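Side-chain contact in FHA domain-containing protein DDL (Arabidopsis thaliana, PDB 3VPY), which probably recognises phosphothreonine on Dicer-like1 through its forkhead-associated domain: residues E15-Y20 / I65-M70. Numbering follows the deposited sequence.
Sequences ERWRLY and IQYREM
W17 and Y67 meet in a buried aromatic contact between the two sheets of the FHA beta sandwich, a worked example of two large aromatics meeting between facing sheets. W17 lies in segment 15-20, which runs into strand 18-23 of one sheet, and Y67 on strand 63-73 of the other, their CA atoms 10.6 Å apart, with the Y67 side chain reaching across more than half of that distance. In both residues CG lies anti to the carbonyl carbon (chi1 -67° in W17, -71° in Y67), which, with both CB atoms directed toward the other segment, lets the rings meet in the interior. They do so obliquely, their planes inclined at 41°, with the tyrosine ring centroid 5.5 Å from that of the indole's five-membered ring. P85 of strand 79-89 touches both side chains, while H130 meets the indole edge-to-face. The buried hydroxyl of Y67 makes a weak hydrogen bond to the carbonyl of L34, whose backbone also bonds to that of W17, so the phenol reaches the same point of the chain. A leucine in place of Y67 would probably leave a gap beside the W17 CB and CD1 atoms and deprive the L34 carbonyl of this weak bond. At the other end of the tyrosine, its backbone O accepts an almost straight bond from Q66 NE2. Across the interface, Y67 OH lies 3.3 Å from W17 CB, and Y67 CE1 lies 3.8 Å from W17 CD1.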
ATOM      1  N   GLU A  15      10.820  -0.525  -6.186  1.00 21.52           N
ATOM      2  CA  GLU A  15      10.392  -1.871  -5.817  1.00 21.83           C
ATOM      3  C   GLU A  15       9.051  -2.215  -6.464  1.00 19.97           C
ATOM      4  O   GLU A  15       8.150  -1.382  -6.500  1.00 19.39           O
ATOM      5  CB  GLU A  15      10.255  -1.974  -4.300  1.00 22.58           C
ATOM      6  CG  GLU A  15      11.574  -2.049  -3.582  1.00 27.30           C
ATOM      7  CD  GLU A  15      11.906  -3.464  -3.144  1.00 33.00           C
ATOM      8  OE1 GLU A  15      11.796  -4.413  -3.963  1.00 34.67           O
ATOM      9  OE2 GLU A  15      12.269  -3.620  -1.969  1.00 34.78           O
ATOM     10  N   ARG A  16       8.923  -3.446  -6.960  1.00 18.94           N
ATOM     11  CA  ARG A  16       7.735  -3.853  -7.705  1.00 18.33           C
ATOM     12  C   ARG A  16       6.595  -4.311  -6.802  1.00 17.26           C
ATOM     13  O   ARG A  16       6.100  -5.446  -6.885  1.00 17.25           O
ATOM     14  CB  ARG A  16       8.083  -4.905  -8.773  1.00 19.41           C
ATOM     15  CG  ARG A  16       9.047  -4.388  -9.837  1.00 20.14           C
ATOM     16  CD  ARG A  16       9.071  -5.270 -11.079  1.00 20.26           C
ATOM     17  NE  ARG A  16       9.696  -4.555 -12.197  1.00 20.13           N
ATOM     18  CZ  ARG A  16      10.991  -4.612 -12.517  1.00 21.09           C
ATOM     19  NH1 ARG A  16      11.840  -5.386 -11.842  1.00 21.32           N
ATOM     20  NH2 ARG A  16      11.432  -3.896 -13.527  1.00 21.86           N
ATOM     21  N   TRP A  17       6.140  -3.416  -5.944  1.00 15.21           N
ATOM     22  CA  TRP A  17       5.041  -3.753  -5.049  1.00 14.44           C
ATOM     23  C   TRP A  17       3.779  -4.096  -5.847  1.00 14.09           C
ATOM     24  O   TRP A  17       3.441  -3.418  -6.822  1.00 14.40           O
ATOM     25  CB  TRP A  17       4.726  -2.571  -4.155  1.00 14.17           C
ATOM     26  CG  TRP A  17       5.793  -2.229  -3.196  1.00 14.56           C
ATOM     27  CD1 TRP A  17       6.767  -1.285  -3.358  1.00 15.74           C
ATOM     28  CD2 TRP A  17       6.017  -2.831  -1.914  1.00 14.46           C
ATOM     29  NE1 TRP A  17       7.579  -1.244  -2.234  1.00 15.46           N
ATOM     30  CE2 TRP A  17       7.124  -2.176  -1.332  1.00 16.24           C
ATOM     31  CE3 TRP A  17       5.368  -3.847  -1.191  1.00 15.73           C
ATOM     32  CZ2 TRP A  17       7.622  -2.519  -0.064  1.00 16.04           C
ATOM     33  CZ3 TRP A  17       5.860  -4.183   0.076  1.00 16.09           C
ATOM     34  CH2 TRP A  17       6.974  -3.509   0.624  1.00 14.82           C
ATOM     35  N   ARG A  18       3.103  -5.152  -5.432  1.00 14.76           N
ATOM     36  CA  ARG A  18       1.840  -5.561  -6.047  1.00 14.78           C
ATOM     37  C   ARG A  18       0.860  -5.911  -4.953  1.00 14.66           C
ATOM     38  O   ARG A  18       1.260  -6.230  -3.847  1.00 14.02           O
ATOM     39  CB  ARG A  18       2.043  -6.756  -6.977  1.00 15.55           C
ATOM     40  CG  ARG A  18       2.962  -6.472  -8.178  1.00 17.06           C
ATOM     41  CD  ARG A  18       2.786  -7.512  -9.252  1.00 23.18           C
ATOM     42  NE  ARG A  18       3.421  -8.783  -8.918  1.00 28.14           N
ATOM     43  CZ  ARG A  18       3.396  -9.854  -9.717  1.00 30.47           C
ATOM     44  NH1 ARG A  18       2.751  -9.804 -10.873  1.00 33.40           N
ATOM     45  NH2 ARG A  18       4.000 -10.979  -9.360  1.00 32.28           N
ATOM     46  N   LEU A  19      -0.423  -5.849  -5.276  1.00 14.19           N
ATOM     47  CA  LEU A  19      -1.459  -6.078  -4.301  1.00 14.60           C
ATOM     48  C   LEU A  19      -2.308  -7.253  -4.779  1.00 13.89           C
ATOM     49  O   LEU A  19      -3.019  -7.162  -5.801  1.00 13.66           O
ATOM     50  CB  LEU A  19      -2.316  -4.800  -4.184  1.00 15.25           C
ATOM     51  CG  LEU A  19      -3.168  -4.578  -2.940  1.00 15.21           C
ATOM     52  CD1 LEU A  19      -2.322  -4.563  -1.648  1.00 13.53           C
ATOM     53  CD2 LEU A  19      -4.008  -3.306  -3.086  1.00 16.38           C
ATOM     54  N   TYR A  20      -2.190  -8.375  -4.073  1.00 13.38           N
ATOM     55  CA  TYR A  20      -2.977  -9.570  -4.356  1.00 13.65           C
ATOM     56  C   TYR A  20      -4.366  -9.380  -3.777  1.00 13.43           C
ATOM     57  O   TYR A  20      -4.519  -8.854  -2.676  1.00 15.28           O
ATOM     58  CB  TYR A  20      -2.281 -10.800  -3.771  1.00 13.63           C
ATOM     59  CG  TYR A  20      -1.048 -11.169  -4.572  1.00 14.28           C
ATOM     60  CD1 TYR A  20      -1.103 -12.191  -5.513  1.00 15.52           C
ATOM     61  CD2 TYR A  20       0.142 -10.446  -4.450  1.00 15.58           C
ATOM     62  CE1 TYR A  20      -0.016 -12.510  -6.277  1.00 15.64           C
ATOM     63  CE2 TYR A  20       1.247 -10.761  -5.215  1.00 13.72           C
ATOM     64  CZ  TYR A  20       1.163 -11.817  -6.118  1.00 14.77           C
ATOM     65  OH  TYR A  20       2.234 -12.154  -6.906  1.00 17.40           O
ATOM     66  N   ILE A  65      -2.957   4.522  -0.605  1.00 12.46           N
ATOM     67  CA  ILE A  65      -1.588   4.051  -0.362  1.00 12.30           C
ATOM     68  C   ILE A  65      -0.668   5.057  -1.036  1.00 13.24           C
ATOM     69  O   ILE A  65      -0.747   5.270  -2.260  1.00 13.12           O
ATOM     70  CB  ILE A  65      -1.342   2.604  -0.851  1.00 11.98           C
ATOM     71  CG1 ILE A  65      -2.111   1.639   0.062  1.00 11.81           C
ATOM     72  CG2 ILE A  65       0.169   2.284  -0.824  1.00 13.37           C
ATOM     73  CD1 ILE A  65      -2.099   0.159  -0.338  1.00 12.20           C
ATOM     74  N   GLN A  66       0.151   5.708  -0.201  1.00 12.63           N
ATOM     75  CA  GLN A  66       0.995   6.812  -0.605  1.00 13.91           C
ATOM     76  C   GLN A  66       2.436   6.370  -0.486  1.00 13.37           C
ATOM     77  O   GLN A  66       2.845   5.937   0.601  1.00 13.20           O
ATOM     78  CB  GLN A  66       0.768   7.998   0.338  1.00 14.06           C
ATOM     79  CG  GLN A  66       1.707   9.163   0.055  1.00 15.76           C
ATOM     80  CD  GLN A  66       1.364   9.860  -1.245  1.00 17.88           C
ATOM     81  OE1 GLN A  66       0.247  10.366  -1.407  1.00 18.92           O
ATOM     82  NE2 GLN A  66       2.309   9.883  -2.183  1.00 17.59           N
ATOM     83  N   TYR A  67       3.178   6.436  -1.590  1.00 13.28           N
ATOM     84  CA  TYR A  67       4.628   6.216  -1.563  1.00 13.33           C
ATOM     85  C   TYR A  67       5.334   7.484  -1.126  1.00 14.62           C
ATOM     86  O   TYR A  67       4.987   8.557  -1.583  1.00 16.61           O
ATOM     87  CB  TYR A  67       5.141   5.690  -2.929  1.00 14.70           C
ATOM     88  CG  TYR A  67       4.694   4.273  -3.134  1.00 13.25           C
ATOM     89  CD1 TYR A  67       5.372   3.225  -2.526  1.00 14.08           C
ATOM     90  CD2 TYR A  67       3.551   3.978  -3.875  1.00 14.05           C
ATOM     91  CE1 TYR A  67       4.932   1.915  -2.638  1.00 14.62           C
ATOM     92  CE2 TYR A  67       3.106   2.658  -4.007  1.00 14.04           C
ATOM     93  CZ  TYR A  67       3.812   1.636  -3.395  1.00 13.53           C
ATOM     94  OH  TYR A  67       3.361   0.335  -3.505  1.00 14.75           O
ATOM     95  N   ARG A  68       6.281   7.333  -0.197  1.00 13.59           N
ATOM     96  CA  ARG A  68       7.041   8.430   0.406  1.00 14.52           C
ATOM     97  C   ARG A  68       8.534   8.116   0.441  1.00 14.69           C
ATOM     98  O   ARG A  68       8.946   7.011   0.852  1.00 14.59           O
ATOM     99  CB  ARG A  68       6.539   8.684   1.841  1.00 13.92           C
ATOM    100  CG  ARG A  68       5.081   9.156   1.923  1.00 14.02           C
ATOM    101  CD  ARG A  68       4.577   9.073   3.362  1.00 14.81           C
ATOM    102  NE  ARG A  68       5.281  10.039   4.211  1.00 15.45           N
ATOM    103  CZ  ARG A  68       5.492   9.901   5.521  1.00 14.59           C
ATOM    104  NH1 ARG A  68       5.082   8.818   6.165  1.00 19.46           N
ATOM    105  NH2 ARG A  68       6.163  10.831   6.188  1.00 17.17           N
ATOM    106  N   GLU A  69       9.340   9.088   0.013  1.00 15.83           N
ATOM    107  CA  GLU A  69      10.791   8.965   0.088  1.00 18.08           C
ATOM    108  C   GLU A  69      11.242   9.330   1.492  1.00 18.94           C
ATOM    109  O   GLU A  69      11.005  10.464   1.963  1.00 20.17           O
ATOM    110  CB  GLU A  69      11.456   9.873  -0.955  1.00 19.17           C
ATOM    111  CG  GLU A  69      12.931   9.609  -1.172  1.00 20.38           C
ATOM    112  CD  GLU A  69      13.517  10.534  -2.237  1.00 22.95           C
ATOM    113  OE1 GLU A  69      13.606  11.754  -1.993  1.00 27.22           O
ATOM    114  OE2 GLU A  69      13.879  10.031  -3.316  1.00 28.77           O
HETATM  115  N   MSE A  70      11.893   8.375   2.160  1.00 18.87           N
HETATM  116  CA  MSE A  70      12.371   8.564   3.545  1.00 19.48           C
HETATM  117  C   MSE A  70      13.840   8.198   3.640  1.00 20.44           C
HETATM  118  O   MSE A  70      14.390   7.601   2.728  1.00 20.09           O
HETATM  119  CB  MSE A  70      11.603   7.631   4.483  1.00 19.06           C
HETATM  120  CG  MSE A  70      10.102   7.629   4.292  1.00 18.72           C
HETATM  121 SE   MSE A  70       9.319   9.338   4.819  1.00 27.47          SE
HETATM  122  CE  MSE A  70       9.486   9.156   6.759  1.00 21.72           C
TER